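Local coordinates for protein thymidylate synthase (Enterobacteria phage T4, PDB 1TIS) that catalyses the methylation of dUMP to dTMP with methylenetetrahydrofolate, working as a homodimer in the pathway to dTTP, at residues 53-58 against 188-193; 160-163 against 168-171; 194-199 against 204-209. All blocks are in the same frame, centred on the assembly; numbering follows the deposited sequence.

How the contacts relate
The centres of contacts 2 and 3 lie about 8 Å apart, those of contacts 1 and 3 about 13 Å, and those of contacts 1 and 2 about 17 Å. Along the chain, contact 2 is nested within the loop closed by contact 1, and contact 3 follows both. Helix 184-202 serves contacts 1 and 3 in successive turns, while strands 168-179 and 205-219, used by contacts 2 and 3, are parallel neighbours in the mixed sheet. The helix therefore connects two sheet strands and also receives helix 53-64. Y191 meets Y160, and L169 is probably hydrogen-bonded to I205 and G207, so the three contacts form one continuous body of structure.

Contact 1. Residues 53-58 against 188-193; sequences KACIAE and IASYAT
Two first torsions bring C55 and I56 of helix 53-64 to A189, S190 and T193 of helix 184-202. In C55, chi1 of 165° turns SG to the far side from the main-chain N and points it at the other helix. In I56, chi1 of -64° sets CG1 opposite the carbonyl carbon, and the CG1 branch then carries CD1 across to T193.

C55 SG touches two neighbours, 3.8 Å from S190 OG and 4.2 Å from A189 CB. The methyl of A189 makes an apolar contact, whereas the serine hydroxyl approaches without a hydrogen bond. The I56 and T193 side chains cross at about a right angle, with I56 CD1 lying 3.8 Å from T193 OG1 and 4.1 Å from T193 CG2. T193 OG1, although it faces this methyl, donates within its own helix to A189 O at 3.2 Å, from above the carbonyl plane. The same oxygen also accepts T193 N, so one carbonyl is gripped twice by one residue.

No hydrogen bond joins the two segments, and they bury a modest 176 Å² between them. F186 extends the packing against C55 and E58, while F269 of strand 269-270 touches both I56 and T193. S190, three residues after N187, has its side chain about 5 Å from that of N187, a probable dUMP-binding residue, so the interface probably lies near the dUMP site shared by the two subunits.

The segment axes approach to 9.6 Å with a signed crossing angle of -52°, a value compatible with i±4 ridges-into-grooves packing in a buried helix-helix contact of the thymidylate synthase core.

Contact 2. Residues 160-163 against 168-171; sequences YQFN and YLDL
F162 and L171 face each other as the non-hydrogen-bonded pair of an antiparallel beta hairpin, strands 157-164 and 168-179, whose segments run at 164°. The L171 side chain extends away from its backbone N (chi1 -175°), which takes CD1 to within 3.5 Å of F162 CE1. L171 CD2 meets Y160 CB at 3.9 Å, and CD1 also lies over one face of the Y160 ring, toward its rim, so CD1 touches both rings. With CG opposite the carbonyl carbon (chi1 -73°), the F162 ring lies where L169 CD1 meets its CD1 at 3.8 Å, obliquely. V125 and I129 of helix 121-131 pack on F162, and Y191 of helix 184-202 packs on L171, burying this face.

N163 and D170 point to the other face, where N163 CB lies 3.7 Å from D170 OD2. D170 OD1 instead accepts the backbone N of D208, and F30 of the second subunit packs on both side chains, so this face of the hairpin lies at the dimer interface. N163 also touches R136, which probably binds dUMP. The pair's backbones are joined twice: N163 N reaches D170 O at 3.0 Å, and D170 N meets N163 O at 2.8 Å.

Contact 3. Residues 194-199 against 204-209; sequences LVHIVA and LIPGDL
A199, near the C-terminal end of helix 184-202, meets L204, just before strand 205-219, where the chain doubles back. The short axes of helix 194-199 and strand 205-209 run at 144° to each other and approach to 7.6 Å, so the strand returns roughly antiparallel to the helix. Across the reversal L204 N donates to A199 O at 2.8 Å, a fairly straight bond with an N-H...O angle of 165°. The two residues also have the closest CA atoms of the segments, 4.6 Å apart.

P206 is the centre of the side-chain packing. Its CD lies 3.6 Å from A199 CB, which points at the strand, and its CB lies 4.4 Å from V195 CG2, one turn earlier in the helix. H196 reaches the same proline although its CB leads away from the strand: with chi1 at -88° the imidazole swings back until P206 CG lies over one face, offset toward the rim and 4.1 Å from NE2. The other ring nitrogen, ND1, is hydrogen-bonded to A192 O, which holds the imidazole against its own helix.

L169 of the neighbouring strand 168-179 packs on V195 and V198 within the beta-alpha-beta crossover that runs from that strand through this helix to strand 205-219.

Apart from the single backbone bond, the joint is mostly apolar, made by A199, V195, L204 and P206, with the H196 ring laid against the proline. This chemistry is consistent with the hydrogen bond holding the reversal together, while the methyl and proline contacts keep helix and strand packed.

Contact 1. Residues 53-58 against 188-193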
ATOM      1  N   LYS A  53      -5.293   0.147 -26.439  1.00 23.47           N
ATOM      2  CA  LYS A  53      -5.111   1.548 -26.909  1.00 23.09           C
ATOM      3  C   LYS A  53      -5.673   2.657 -25.979  1.00 21.56           C
ATOM      4  O   LYS A  53      -5.105   3.743 -25.821  1.00 15.89           O
ATOM      5  CB  LYS A  53      -5.775   1.751 -28.283  1.00 25.48           C
ATOM      6  CG  LYS A  53      -6.031   0.559 -29.260  1.00 32.67           C
ATOM      7  CD  LYS A  53      -7.234  -0.372 -28.994  1.00 35.30           C
ATOM      8  CE  LYS A  53      -8.489   0.356 -28.452  1.00 42.19           C
ATOM      9  NZ  LYS A  53      -8.979   1.447 -29.291  1.00 45.65           N
ATOM     10  N   ALA A  54      -6.835   2.391 -25.356  1.00 20.07           N
ATOM     11  CA  ALA A  54      -7.449   3.261 -24.361  1.00 14.98           C
ATOM     12  C   ALA A  54      -6.834   3.054 -22.990  1.00 11.98           C
ATOM     13  O   ALA A  54      -7.002   3.880 -22.102  1.00 14.04           O
ATOM     14  CB  ALA A  54      -8.916   2.993 -24.170  1.00 15.57           C
ATOM     15  N   CYS A  55      -6.171   1.943 -22.729  1.00 10.87           N
ATOM     16  CA  CYS A  55      -5.409   1.783 -21.506  1.00 11.03           C
ATOM     17  C   CYS A  55      -4.092   2.581 -21.557  1.00 10.77           C
ATOM     18  O   CYS A  55      -3.645   3.175 -20.560  1.00 13.92           O
ATOM     19  CB  CYS A  55      -5.159   0.308 -21.307  1.00 11.38           C
ATOM     20  SG  CYS A  55      -3.859   0.173 -20.076  1.00 19.52           S
ATOM     21  N   ILE A  56      -3.497   2.634 -22.755  1.00  7.78           N
ATOM     22  CA  ILE A  56      -2.256   3.328 -23.049  1.00  4.32           C
ATOM     23  C   ILE A  56      -2.514   4.818 -22.997  1.00  8.40           C
ATOM     24  O   ILE A  56      -1.658   5.601 -22.589  1.00 11.69           O
ATOM     25  CB  ILE A  56      -1.768   2.860 -24.461  1.00  3.00           C
ATOM     26  CG1 ILE A  56      -1.450   1.395 -24.400  1.00  6.03           C
ATOM     27  CG2 ILE A  56      -0.522   3.563 -24.913  1.00  2.01           C
ATOM     28  CD1 ILE A  56      -0.412   0.960 -23.310  1.00 14.36           C
ATOM     29  N   ALA A  57      -3.716   5.238 -23.396  1.00 11.72           N
ATOM     30  CA  ALA A  57      -4.069   6.657 -23.441  1.00 12.77           C
ATOM     31  C   ALA A  57      -4.457   7.276 -22.134  1.00 11.29           C
ATOM     32  O   ALA A  57      -4.369   8.491 -21.965  1.00 13.76           O
ATOM     33  CB  ALA A  57      -5.238   6.951 -24.326  1.00  8.18           C
ATOM     34  N   GLU A  58      -4.943   6.424 -21.242  1.00 10.02           N
ATOM     35  CA  GLU A  58      -5.275   6.853 -19.917  1.00 10.67           C
ATOM     36  C   GLU A  58      -3.957   7.041 -19.217  1.00 14.59           C
ATOM     37  O   GLU A  58      -3.807   8.091 -18.595  1.00 19.80           O
ATOM     38  CB  GLU A  58      -6.073   5.817 -19.201  1.00 11.66           C
ATOM     39  CG  GLU A  58      -6.327   6.266 -17.794  1.00 14.32           C
ATOM     40  CD  GLU A  58      -7.295   5.356 -17.097  1.00 21.29           C
ATOM     41  OE1 GLU A  58      -8.470   5.449 -17.435  1.00 28.10           O
ATOM     42  OE2 GLU A  58      -6.886   4.567 -16.243  1.00 23.63           O
ATOM     43  N   ILE A 188      -2.890  -4.565 -14.794  1.00  9.68           N
ATOM     44  CA  ILE A 188      -1.642  -5.285 -14.995  1.00  7.47           C
ATOM     45  C   ILE A 188      -0.903  -4.482 -16.086  1.00 10.91           C
ATOM     46  O   ILE A 188       0.179  -3.925 -15.870  1.00  8.93           O
ATOM     47  CB  ILE A 188      -1.965  -6.780 -15.466  1.00 10.03           C
ATOM     48  CG1 ILE A 188      -2.836  -7.622 -14.484  1.00 11.12           C
ATOM     49  CG2 ILE A 188      -0.628  -7.508 -15.543  1.00 12.60           C
ATOM     50  CD1 ILE A 188      -3.249  -9.067 -14.907  1.00  2.46           C
ATOM     51  N   ALA A 189      -1.559  -4.309 -17.252  1.00 14.21           N
ATOM     52  CA  ALA A 189      -0.990  -3.592 -18.384  1.00 13.53           C
ATOM     53  C   ALA A 189      -0.562  -2.163 -17.989  1.00 16.93           C
ATOM     54  O   ALA A 189       0.643  -1.918 -18.120  1.00 19.67           O
ATOM     55  CB  ALA A 189      -2.017  -3.557 -19.549  1.00  2.00           C
ATOM     56  N   SER A 190      -1.386  -1.225 -17.453  1.00 15.44           N
ATOM     57  CA  SER A 190      -0.974   0.133 -17.107  1.00  8.18           C
ATOM     58  C   SER A 190       0.323   0.235 -16.335  1.00  7.46           C
ATOM     59  O   SER A 190       1.218   0.944 -16.814  1.00 11.28           O
ATOM     60  CB  SER A 190      -2.073   0.804 -16.314  1.00  7.26           C
ATOM     61  OG  SER A 190      -2.599   1.982 -16.938  1.00 12.11           O
ATOM     62  N   TYR A 191       0.558  -0.438 -15.205  1.00  2.80           N
ATOM     63  CA  TYR A 191       1.860  -0.293 -14.577  1.00  6.42           C
ATOM     64  C   TYR A 191       2.951  -1.075 -15.310  1.00 11.02           C
ATOM     65  O   TYR A 191       4.110  -0.663 -15.246  1.00 12.69           O
ATOM     66  CB  TYR A 191       1.781  -0.734 -13.142  1.00  9.44           C
ATOM     67  CG  TYR A 191       1.021   0.256 -12.275  1.00 11.81           C
ATOM     68  CD1 TYR A 191       1.573   1.469 -11.901  1.00 13.98           C
ATOM     69  CD2 TYR A 191      -0.255  -0.055 -11.876  1.00 13.91           C
ATOM     70  CE1 TYR A 191       0.830   2.368 -11.139  1.00 15.79           C
ATOM     71  CE2 TYR A 191      -0.994   0.843 -11.114  1.00 17.64           C
ATOM     72  CZ  TYR A 191      -0.458   2.056 -10.744  1.00 14.73           C
ATOM     73  OH  TYR A 191      -1.253   2.933 -10.026  1.00  6.17           O
ATOM     74  N   ALA A 192       2.688  -2.188 -16.025  1.00 15.87           N
ATOM     75  CA  ALA A 192       3.666  -2.892 -16.867  1.00  8.35           C
ATOM     76  C   ALA A 192       4.298  -1.918 -17.860  1.00  9.11           C
ATOM     77  O   ALA A 192       5.531  -1.880 -18.033  1.00  2.42           O
ATOM     78  CB  ALA A 192       2.982  -3.965 -17.669  1.00  5.84           C
ATOM     79  N   THR A 193       3.448  -1.100 -18.518  1.00 10.09           N
ATOM     80  CA  THR A 193       3.896  -0.054 -19.416  1.00  7.22           C
ATOM     81  C   THR A 193       4.585   0.954 -18.508  1.00 13.84           C
ATOM     82  O   THR A 193       5.749   1.221 -18.831  1.00 17.89           O
ATOM     83  CB  THR A 193       2.712   0.568 -20.165  1.00  4.66           C
ATOM     84  OG1 THR A 193       1.959  -0.506 -20.716  1.00  2.01           O
ATOM     85  CG2 THR A 193       3.120   1.437 -21.338  1.00  2.01           C
TER

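Contact 2. Residues 160-163 against 168-171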
ATOM      1  N   TYR A 160       2.322   3.274  -4.869  1.00  5.84           N
ATOM      2  CA  TYR A 160       3.335   2.408  -5.493  1.00  3.63           C
ATOM      3  C   TYR A 160       4.737   2.768  -5.094  1.00  2.00           C
ATOM      4  O   TYR A 160       5.044   3.923  -4.793  1.00  2.00           O
ATOM      5  CB  TYR A 160       3.312   2.355  -7.045  1.00  2.00           C
ATOM      6  CG  TYR A 160       3.269   3.548  -7.970  1.00  3.67           C
ATOM      7  CD1 TYR A 160       4.456   4.163  -8.313  1.00  2.00           C
ATOM      8  CD2 TYR A 160       2.076   3.955  -8.562  1.00  3.17           C
ATOM      9  CE1 TYR A 160       4.480   5.172  -9.246  1.00  2.00           C
ATOM     10  CE2 TYR A 160       2.096   4.973  -9.511  1.00  2.62           C
ATOM     11  CZ  TYR A 160       3.307   5.572  -9.836  1.00  2.83           C
ATOM     12  OH  TYR A 160       3.362   6.629 -10.729  1.00  4.94           O
ATOM     13  N   GLN A 161       5.536   1.719  -5.022  1.00  2.01           N
ATOM     14  CA  GLN A 161       6.901   1.748  -4.531  1.00  2.00           C
ATOM     15  C   GLN A 161       7.729   1.266  -5.711  1.00  2.00           C
ATOM     16  O   GLN A 161       7.294   0.365  -6.433  1.00  2.02           O
ATOM     17  CB  GLN A 161       7.025   0.763  -3.375  1.00  2.01           C
ATOM     18  CG  GLN A 161       7.479   1.132  -1.976  1.00  2.00           C
ATOM     19  CD  GLN A 161       8.976   1.314  -1.845  1.00  3.22           C
ATOM     20  OE1 GLN A 161       9.669   1.731  -2.774  1.00  6.80           O
ATOM     21  NE2 GLN A 161       9.572   1.002  -0.711  1.00  2.00           N
ATOM     22  N   PHE A 162       8.900   1.825  -5.944  1.00  5.33           N
ATOM     23  CA  PHE A 162       9.822   1.325  -6.952  1.00  7.32           C
ATOM     24  C   PHE A 162      11.013   0.810  -6.179  1.00  8.37           C
ATOM     25  O   PHE A 162      11.373   1.389  -5.153  1.00  7.37           O
ATOM     26  CB  PHE A 162      10.427   2.353  -7.865  1.00 11.79           C
ATOM     27  CG  PHE A 162       9.559   2.973  -8.933  1.00 13.37           C
ATOM     28  CD1 PHE A 162       9.190   2.244 -10.062  1.00 14.36           C
ATOM     29  CD2 PHE A 162       9.186   4.285  -8.789  1.00  9.87           C
ATOM     30  CE1 PHE A 162       8.433   2.831 -11.071  1.00 13.28           C
ATOM     31  CE2 PHE A 162       8.430   4.850  -9.804  1.00 18.53           C
ATOM     32  CZ  PHE A 162       8.053   4.141 -10.942  1.00 12.09           C
ATOM     33  N   ASN A 163      11.692  -0.208  -6.701  1.00 16.89           N
ATOM     34  CA  ASN A 163      12.876  -0.812  -6.077  1.00 21.20           C
ATOM     35  C   ASN A 163      13.878  -0.946  -7.204  1.00 21.76           C
ATOM     36  O   ASN A 163      13.475  -1.267  -8.331  1.00 26.27           O
ATOM     37  CB  ASN A 163      12.589  -2.203  -5.563  1.00 23.68           C
ATOM     38  CG  ASN A 163      13.195  -2.520  -4.214  1.00 27.86           C
ATOM     39  OD1 ASN A 163      12.703  -2.082  -3.178  1.00 30.02           O
ATOM     40  ND2 ASN A 163      14.217  -3.355  -4.134  1.00 28.38           N
ATOM     41  N   TYR A 168      17.733  -3.686 -12.515  1.00 33.03           N
ATOM     42  CA  TYR A 168      16.326  -3.804 -12.833  1.00 26.24           C
ATOM     43  C   TYR A 168      15.543  -2.791 -11.978  1.00 21.78           C
ATOM     44  O   TYR A 168      16.013  -2.255 -10.957  1.00 14.58           O
ATOM     45  CB  TYR A 168      15.866  -5.228 -12.573  1.00 21.67           C
ATOM     46  CG  TYR A 168      16.586  -6.306 -13.375  1.00 23.34           C
ATOM     47  CD1 TYR A 168      17.739  -6.862 -12.852  1.00 25.98           C
ATOM     48  CD2 TYR A 168      16.063  -6.822 -14.550  1.00 23.09           C
ATOM     49  CE1 TYR A 168      18.365  -7.932 -13.466  1.00 24.32           C
ATOM     50  CE2 TYR A 168      16.684  -7.900 -15.167  1.00 23.02           C
ATOM     51  CZ  TYR A 168      17.834  -8.461 -14.620  1.00 24.78           C
ATOM     52  OH  TYR A 168      18.439  -9.599 -15.169  1.00 21.26           O
ATOM     53  N   LEU A 169      14.381  -2.449 -12.500  1.00 15.41           N
ATOM     54  CA  LEU A 169      13.489  -1.515 -11.858  1.00 12.14           C
ATOM     55  C   LEU A 169      12.308  -2.351 -11.476  1.00 11.78           C
ATOM     56  O   LEU A 169      11.887  -3.199 -12.261  1.00 11.96           O
ATOM     57  CB  LEU A 169      13.042  -0.457 -12.823  1.00  8.93           C
ATOM     58  CG  LEU A 169      12.070   0.568 -12.347  1.00  3.55           C
ATOM     59  CD1 LEU A 169      12.683   1.399 -11.227  1.00  3.44           C
ATOM     60  CD2 LEU A 169      11.685   1.402 -13.534  1.00  2.01           C
ATOM     61  N   ASP A 170      11.736  -2.165 -10.314  1.00 11.10           N
ATOM     62  CA  ASP A 170      10.612  -2.991  -9.954  1.00 15.65           C
ATOM     63  C   ASP A 170       9.495  -2.049  -9.544  1.00 15.86           C
ATOM     64  O   ASP A 170       9.847  -0.992  -8.996  1.00 20.72           O
ATOM     65  CB  ASP A 170      11.010  -3.903  -8.797  1.00 18.77           C
ATOM     66  CG  ASP A 170      12.257  -4.778  -8.975  1.00 18.82           C
ATOM     67  OD1 ASP A 170      12.527  -5.280 -10.068  1.00 20.90           O
ATOM     68  OD2 ASP A 170      12.955  -4.971  -7.983  1.00 20.57           O
ATOM     69  N   LEU A 171       8.206  -2.324  -9.797  1.00  5.05           N
ATOM     70  CA  LEU A 171       7.166  -1.437  -9.325  1.00  2.00           C
ATOM     71  C   LEU A 171       6.160  -2.262  -8.567  1.00  4.88           C
ATOM     72  O   LEU A 171       5.915  -3.411  -8.931  1.00  5.50           O
ATOM     73  CB  LEU A 171       6.413  -0.737 -10.470  1.00  4.66           C
ATOM     74  CG  LEU A 171       5.348   0.324 -10.061  1.00  5.27           C
ATOM     75  CD1 LEU A 171       5.264   1.329 -11.174  1.00  5.08           C
ATOM     76  CD2 LEU A 171       3.973  -0.270  -9.812  1.00  2.00           C
TER

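Contact 3. Residues 194-199 against 204-209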
ATOM      1  N   LEU A 194       4.072   1.469 -17.368  1.00 13.72           N
ATOM      2  CA  LEU A 194       4.850   2.395 -16.512  1.00 13.07           C
ATOM      3  C   LEU A 194       6.232   1.912 -16.070  1.00 16.47           C
ATOM      4  O   LEU A 194       7.157   2.731 -15.974  1.00 25.31           O
ATOM      5  CB  LEU A 194       4.144   2.761 -15.200  1.00 12.62           C
ATOM      6  CG  LEU A 194       3.762   4.223 -14.836  1.00 10.60           C
ATOM      7  CD1 LEU A 194       4.131   4.441 -13.381  1.00  8.21           C
ATOM      8  CD2 LEU A 194       4.499   5.258 -15.661  1.00  8.67           C
ATOM      9  N   VAL A 195       6.501   0.622 -15.817  1.00 14.49           N
ATOM     10  CA  VAL A 195       7.861   0.242 -15.458  1.00  8.22           C
ATOM     11  C   VAL A 195       8.659   0.213 -16.746  1.00  5.01           C
ATOM     12  O   VAL A 195       9.878   0.303 -16.715  1.00  6.09           O
ATOM     13  CB  VAL A 195       7.841  -1.114 -14.726  1.00  7.45           C
ATOM     14  CG1 VAL A 195       7.287  -2.148 -15.619  1.00 11.89           C
ATOM     15  CG2 VAL A 195       9.245  -1.565 -14.349  1.00 13.89           C
ATOM     16  N   HIS A 196       8.046   0.099 -17.918  1.00  7.56           N
ATOM     17  CA  HIS A 196       8.796   0.221 -19.166  1.00 10.37           C
ATOM     18  C   HIS A 196       9.298   1.632 -19.466  1.00  5.74           C
ATOM     19  O   HIS A 196      10.478   1.872 -19.732  1.00  2.00           O
ATOM     20  CB  HIS A 196       7.939  -0.243 -20.341  1.00 14.84           C
ATOM     21  CG  HIS A 196       8.111  -1.727 -20.512  1.00 14.01           C
ATOM     22  ND1 HIS A 196       7.550  -2.674 -19.791  1.00 11.13           N
ATOM     23  CD2 HIS A 196       8.953  -2.301 -21.437  1.00 11.55           C
ATOM     24  CE1 HIS A 196       8.023  -3.801 -20.235  1.00 14.64           C
ATOM     25  NE2 HIS A 196       8.861  -3.572 -21.218  1.00 13.39           N
ATOM     26  N   ILE A 197       8.368   2.586 -19.418  1.00  7.42           N
ATOM     27  CA  ILE A 197       8.659   3.970 -19.695  1.00  4.38           C
ATOM     28  C   ILE A 197       9.690   4.403 -18.654  1.00  8.05           C
ATOM     29  O   ILE A 197      10.782   4.813 -19.075  1.00 13.70           O
ATOM     30  CB  ILE A 197       7.312   4.703 -19.630  1.00  5.47           C
ATOM     31  CG1 ILE A 197       6.618   4.572 -20.952  1.00  2.01           C
ATOM     32  CG2 ILE A 197       7.489   6.189 -19.340  1.00 16.09           C
ATOM     33  CD1 ILE A 197       5.190   5.127 -20.761  1.00  2.02           C
ATOM     34  N   VAL A 198       9.478   4.213 -17.338  1.00  2.01           N
ATOM     35  CA  VAL A 198      10.485   4.684 -16.400  1.00  5.60           C
ATOM     36  C   VAL A 198      11.838   3.946 -16.494  1.00  6.30           C
ATOM     37  O   VAL A 198      12.899   4.559 -16.333  1.00  9.55           O
ATOM     38  CB  VAL A 198       9.928   4.586 -14.998  1.00  9.11           C
ATOM     39  CG1 VAL A 198      10.872   5.361 -14.053  1.00  8.70           C
ATOM     40  CG2 VAL A 198       8.534   5.198 -14.925  1.00 10.54           C
ATOM     41  N   ALA A 199      11.900   2.645 -16.804  1.00 10.33           N
ATOM     42  CA  ALA A 199      13.144   1.957 -17.044  1.00  2.00           C
ATOM     43  C   ALA A 199      13.743   2.559 -18.278  1.00 10.89           C
ATOM     44  O   ALA A 199      14.963   2.639 -18.252  1.00 21.79           O
ATOM     45  CB  ALA A 199      12.992   0.558 -17.374  1.00  2.01           C
ATOM     46  N   LEU A 204      17.290   1.423 -17.180  1.00  4.21           N
ATOM     47  CA  LEU A 204      17.379   0.255 -16.385  1.00  2.00           C
ATOM     48  C   LEU A 204      16.572  -0.760 -17.174  1.00  2.50           C
ATOM     49  O   LEU A 204      15.798  -0.454 -18.091  1.00  2.00           O
ATOM     50  CB  LEU A 204      16.798   0.570 -14.999  1.00  2.93           C
ATOM     51  CG  LEU A 204      17.329   1.719 -14.097  1.00  2.15           C
ATOM     52  CD1 LEU A 204      17.057   1.418 -12.647  1.00  2.00           C
ATOM     53  CD2 LEU A 204      18.819   1.805 -14.120  1.00  8.33           C
ATOM     54  N   ILE A 205      16.818  -2.010 -16.820  1.00  7.54           N
ATOM     55  CA  ILE A 205      16.155  -3.148 -17.436  1.00  9.87           C
ATOM     56  C   ILE A 205      14.889  -3.232 -16.615  1.00  7.17           C
ATOM     57  O   ILE A 205      14.942  -3.308 -15.385  1.00  3.55           O
ATOM     58  CB  ILE A 205      16.973  -4.486 -17.279  1.00 12.01           C
ATOM     59  CG1 ILE A 205      18.434  -4.377 -17.803  1.00 14.26           C
ATOM     60  CG2 ILE A 205      16.183  -5.574 -17.980  1.00 12.77           C
ATOM     61  CD1 ILE A 205      18.715  -3.853 -19.239  1.00 15.47           C
ATOM     62  N   PRO A 206      13.726  -3.157 -17.227  1.00  7.94           N
ATOM     63  CA  PRO A 206      12.482  -3.435 -16.531  1.00 11.74           C
ATOM     64  C   PRO A 206      12.581  -4.795 -15.820  1.00 14.13           C
ATOM     65  O   PRO A 206      13.073  -5.792 -16.357  1.00 19.46           O
ATOM     66  CB  PRO A 206      11.464  -3.327 -17.653  1.00 14.89           C
ATOM     67  CG  PRO A 206      12.246  -3.502 -18.944  1.00 15.07           C
ATOM     68  CD  PRO A 206      13.532  -2.778 -18.626  1.00 10.59           C
ATOM     69  N   GLY A 207      12.184  -4.824 -14.553  1.00 14.37           N
ATOM     70  CA  GLY A 207      12.334  -5.994 -13.725  1.00  6.28           C
ATOM     71  C   GLY A 207      11.046  -6.634 -13.366  1.00  2.00           C
ATOM     72  O   GLY A 207      10.358  -7.121 -14.243  1.00  8.32           O
ATOM     73  N   ASP A 208      10.671  -6.657 -12.117  1.00  2.00           N
ATOM     74  CA  ASP A 208       9.511  -7.434 -11.744  1.00  6.52           C
ATOM     75  C   ASP A 208       8.351  -6.519 -11.461  1.00 11.46           C
ATOM     76  O   ASP A 208       8.591  -5.356 -11.091  1.00 18.27           O
ATOM     77  CB  ASP A 208       9.785  -8.241 -10.498  1.00 14.35           C
ATOM     78  CG  ASP A 208      10.857  -9.323 -10.592  1.00 20.93           C
ATOM     79  OD1 ASP A 208      11.687  -9.333 -11.515  1.00 26.65           O
ATOM     80  OD2 ASP A 208      10.853 -10.167  -9.700  1.00 19.46           O
ATOM     81  N   LEU A 209       7.117  -7.037 -11.566  1.00 10.81           N
ATOM     82  CA  LEU A 209       5.910  -6.260 -11.336  1.00  7.55           C
ATOM     83  C   LEU A 209       5.159  -6.936 -10.219  1.00  8.05           C
ATOM     84  O   LEU A 209       4.828  -8.093 -10.425  1.00 13.54           O
ATOM     85  CB  LEU A 209       5.070  -6.227 -12.600  1.00  2.00           C
ATOM     86  CG  LEU A 209       3.870  -5.327 -12.638  1.00  3.69           C
ATOM     87  CD1 LEU A 209       4.259  -3.856 -12.581  1.00  2.00           C
ATOM     88  CD2 LEU A 209       3.117  -5.635 -13.925  1.00  6.33           C
TER